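Local coordinates for protein probable UTP--glucose-1-phosphate uridylyltransferase YngB (Bacillus subtilis, PDB 7O2N) that catalyses the formation of UDP-glucose from glucose-1-phosphate and UTP, an intermediate step in making the glycolipid that serves as the lipoteichoic acid membrane anchor, at residues R143-V148 with T154-V159. Numbering follows the deposited sequence.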
ATOM      1  N   ARG A 143      25.796   0.931  -7.316  1.00 57.76           N
ATOM      2  CA  ARG A 143      27.126   0.340  -7.375  1.00 59.23           C
ATOM      3  C   ARG A 143      27.804   0.695  -8.693  1.00 60.49           C
ATOM      4  O   ARG A 143      28.999   0.938  -8.720  1.00 61.94           O
ATOM      5  CB  ARG A 143      27.041  -1.187  -7.378  1.00 60.86           C
ATOM      6  CG  ARG A 143      28.399  -1.867  -7.341  1.00 57.53           C
ATOM      7  CD  ARG A 143      28.595  -2.304  -5.912  1.00 76.67           C
ATOM      8  NE  ARG A 143      29.958  -2.703  -5.611  1.00 91.23           N
ATOM      9  CZ  ARG A 143      31.022  -1.920  -5.743  1.00 96.25           C
ATOM     10  NH1 ARG A 143      30.894  -0.685  -6.185  1.00 88.60           N
ATOM     11  NH2 ARG A 143      32.213  -2.374  -5.407  1.00113.00           N
ATOM     12  N   GLN A 144      27.018   0.690  -9.779  1.00 61.66           N
ATOM     13  CA  GLN A 144      27.499   0.938 -11.125  1.00 56.04           C
ATOM     14  C   GLN A 144      27.970   2.382 -11.274  1.00 57.62           C
ATOM     15  O   GLN A 144      28.968   2.610 -11.954  1.00 76.54           O
ATOM     16  CB  GLN A 144      26.416   0.613 -12.154  1.00 55.93           C
ATOM     17  CG  GLN A 144      25.899  -0.826 -12.124  1.00 52.70           C
ATOM     18  CD  GLN A 144      24.766  -1.035 -13.107  1.00 57.31           C
ATOM     19  OE1 GLN A 144      24.566  -0.246 -14.044  1.00 52.00           O
ATOM     20  NE2 GLN A 144      23.991  -2.096 -12.893  1.00 55.93           N
ATOM     21  N   LEU A 145      27.254   3.339 -10.656  1.00 57.77           N
ATOM     22  CA  LEU A 145      27.659   4.742 -10.636  1.00 58.72           C
ATOM     23  C   LEU A 145      28.960   4.902  -9.861  1.00 63.98           C
ATOM     24  O   LEU A 145      29.791   5.747 -10.216  1.00 64.28           O
ATOM     25  CB  LEU A 145      26.592   5.580  -9.929  1.00 58.19           C
ATOM     26  CG  LEU A 145      25.492   6.153 -10.807  1.00 63.25           C
ATOM     27  CD1 LEU A 145      24.314   5.203 -10.793  1.00 77.57           C
ATOM     28  CD2 LEU A 145      25.064   7.514 -10.287  1.00 60.69           C
ATOM     29  N   MET A 146      29.084   4.106  -8.780  1.00 63.83           N
ATOM     30  CA  MET A 146      30.208   4.202  -7.861  1.00 66.72           C
ATOM     31  C   MET A 146      31.483   3.755  -8.584  1.00 72.51           C
ATOM     32  O   MET A 146      32.574   4.291  -8.356  1.00 74.26           O
ATOM     33  CB  MET A 146      29.980   3.353  -6.601  1.00 60.35           C
ATOM     34  CG  MET A 146      29.147   4.017  -5.497  1.00 56.20           C
ATOM     35  SD  MET A 146      28.353   2.802  -4.337  1.00 65.24           S
ATOM     36  CE  MET A 146      29.789   2.139  -3.502  1.00 68.09           C
ATOM     37  N   ASP A 147      31.320   2.783  -9.493  1.00 70.16           N
ATOM     38  CA  ASP A 147      32.441   2.179 -10.190  1.00 63.52           C
ATOM     39  C   ASP A 147      33.014   3.178 -11.189  1.00 61.02           C
ATOM     40  O   ASP A 147      34.236   3.273 -11.327  1.00 65.45           O
ATOM     41  CB  ASP A 147      32.094   0.772 -10.672  1.00 59.18           C
ATOM     42  CG  ASP A 147      31.966  -0.178  -9.502  1.00 71.74           C
ATOM     43  OD1 ASP A 147      32.041   0.304  -8.359  1.00 82.83           O
ATOM     44  OD2 ASP A 147      31.796  -1.382  -9.729  1.00 85.77           O
ATOM     45  N   VAL A 148      32.134   3.951 -11.833  1.00 56.22           N
ATOM     46  CA  VAL A 148      32.612   5.036 -12.673  1.00 64.26           C
ATOM     47  C   VAL A 148      33.268   6.109 -11.801  1.00 69.28           C
ATOM     48  O   VAL A 148      34.255   6.718 -12.232  1.00 74.92           O
ATOM     49  CB  VAL A 148      31.570   5.573 -13.690  1.00 58.06           C
ATOM     50  CG1 VAL A 148      30.179   4.993 -13.472  1.00 62.34           C
ATOM     51  CG2 VAL A 148      31.530   7.101 -13.818  1.00 52.44           C
ATOM     52  N   THR A 154      34.843  12.335 -10.748  1.00 78.93           N
ATOM     53  CA  THR A 154      33.972  13.494 -10.854  1.00 75.94           C
ATOM     54  C   THR A 154      32.556  13.111 -10.440  1.00 75.99           C
ATOM     55  O   THR A 154      32.277  11.943 -10.163  1.00 67.05           O
ATOM     56  CB  THR A 154      33.842  13.997 -12.297  1.00 76.92           C
ATOM     57  OG1 THR A 154      33.965  12.899 -13.202  1.00 82.00           O
ATOM     58  CG2 THR A 154      34.833  15.080 -12.641  1.00 79.05           C
ATOM     59  N   GLU A 155      31.675  14.122 -10.436  1.00 77.03           N
ATOM     60  CA  GLU A 155      30.246  13.954 -10.214  1.00 74.78           C
ATOM     61  C   GLU A 155      29.695  13.060 -11.323  1.00 69.51           C
ATOM     62  O   GLU A 155      29.662  13.474 -12.475  1.00 74.74           O
ATOM     63  CB  GLU A 155      29.544  15.317 -10.203  1.00 76.46           C
ATOM     64  CG  GLU A 155      29.700  16.115  -8.912  1.00 94.91           C
ATOM     65  CD  GLU A 155      31.043  16.774  -8.603  1.00112.99           C
ATOM     66  OE1 GLU A 155      31.941  16.762  -9.484  1.00109.82           O
ATOM     67  OE2 GLU A 155      31.200  17.299  -7.465  1.00116.58           O
ATOM     68  N   VAL A 156      29.303  11.831 -10.965  1.00 60.75           N
ATOM     69  CA  VAL A 156      28.713  10.867 -11.884  1.00 64.43           C
ATOM     70  C   VAL A 156      27.185  10.851 -11.741  1.00 67.85           C
ATOM     71  O   VAL A 156      26.645  10.972 -10.646  1.00 70.62           O
ATOM     72  CB  VAL A 156      29.359   9.462 -11.783  1.00 64.37           C
ATOM     73  CG1 VAL A 156      30.517   9.375 -10.798  1.00 66.95           C
ATOM     74  CG2 VAL A 156      28.373   8.315 -11.606  1.00 54.91           C
ATOM     75  N   VAL A 157      26.491  10.726 -12.880  1.00 64.11           N
ATOM     76  CA  VAL A 157      25.037  10.669 -12.964  1.00 58.61           C
ATOM     77  C   VAL A 157      24.643   9.297 -13.522  1.00 59.46           C
ATOM     78  O   VAL A 157      25.357   8.724 -14.336  1.00 64.24           O
ATOM     79  CB  VAL A 157      24.496  11.818 -13.844  1.00 50.31           C
ATOM     80  CG1 VAL A 157      23.400  11.351 -14.766  1.00 54.18           C
ATOM     81  CG2 VAL A 157      24.022  13.023 -13.056  1.00 49.22           C
ATOM     82  N   GLY A 158      23.497   8.770 -13.079  1.00 60.03           N
ATOM     83  CA  GLY A 158      22.945   7.513 -13.563  1.00 62.30           C
ATOM     84  C   GLY A 158      21.867   7.745 -14.624  1.00 67.85           C
ATOM     85  O   GLY A 158      20.906   8.486 -14.394  1.00 70.61           O
ATOM     86  N   VAL A 159      22.046   7.104 -15.793  1.00 69.28           N
ATOM     87  CA  VAL A 159      21.231   7.388 -16.969  1.00 59.90           C
ATOM     88  C   VAL A 159      20.749   6.103 -17.641  1.00 64.97           C
ATOM     89  O   VAL A 159      21.293   5.003 -17.452  1.00 57.41           O
ATOM     90  CB  VAL A 159      21.931   8.317 -17.983  1.00 53.88           C
ATOM     91  CG1 VAL A 159      22.012   9.748 -17.478  1.00 47.78           C
ATOM     92  CG2 VAL A 159      23.294   7.794 -18.450  1.00 51.58           C
TER
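Leu145 sets its CD2 methyl over one face of the flat peptide joining Val157 to Gly158, 3.4 Å from Gly158 N and 3.7 Å from Val157 C. Along the edges of the strand here, backbone hydrogen bonds tie Val157 to His244 and Arg246 of strand 244-247 on one side, and Gly158 to Met204 and Arg206 on the other. A second flat group, the carbonyl of Leu145, meets Val156: CG2 is the nearer methyl, and CG1 lies 3.7 Å from Leu145 O. No hydrogen bond passes between helix and strand; the contact is van der Waals, methyls against methyls and against backbone atoms. In Leu145 the CA-CB-CG-CD1 torsion is close to a right angle (chi2 94°), which makes CD2 the more extended branch and lays it on the peptide, while CD1 rests 3.9 Å from Gly158 CA. CD2 also meets Val156 CG2 at 3.7 Å. One turn along, Val148 lays CG2 slantwise across Val156, 3.8 Å from its CB, so that Val156 sits against both residues. With an alanine in place of Leu145, both methyls go, and the face of the Val157-Gly158 peptide would probably lose its cover, opening a gap beside Val156 CG2 and Val208. On the side of the helix turned from the strand, Arg143 NH1 makes a salt bridge to Asp147 OD1 at 2.6 Å. Helix 141-152 and strand 156-161 run roughly antiparallel, their local axes at 141° and 8.2 Å apart, as the second half of a beta-alpha-beta unit that starts from strand 125-129 in this GT-A nucleotidyltransferase domain. Strand 206-210 lies between the two parallel strands of that unit and offers Arg206 and Val208 to Leu145; on the other flank, strand 244-247 brings Arg246 against Gln144 and Val148.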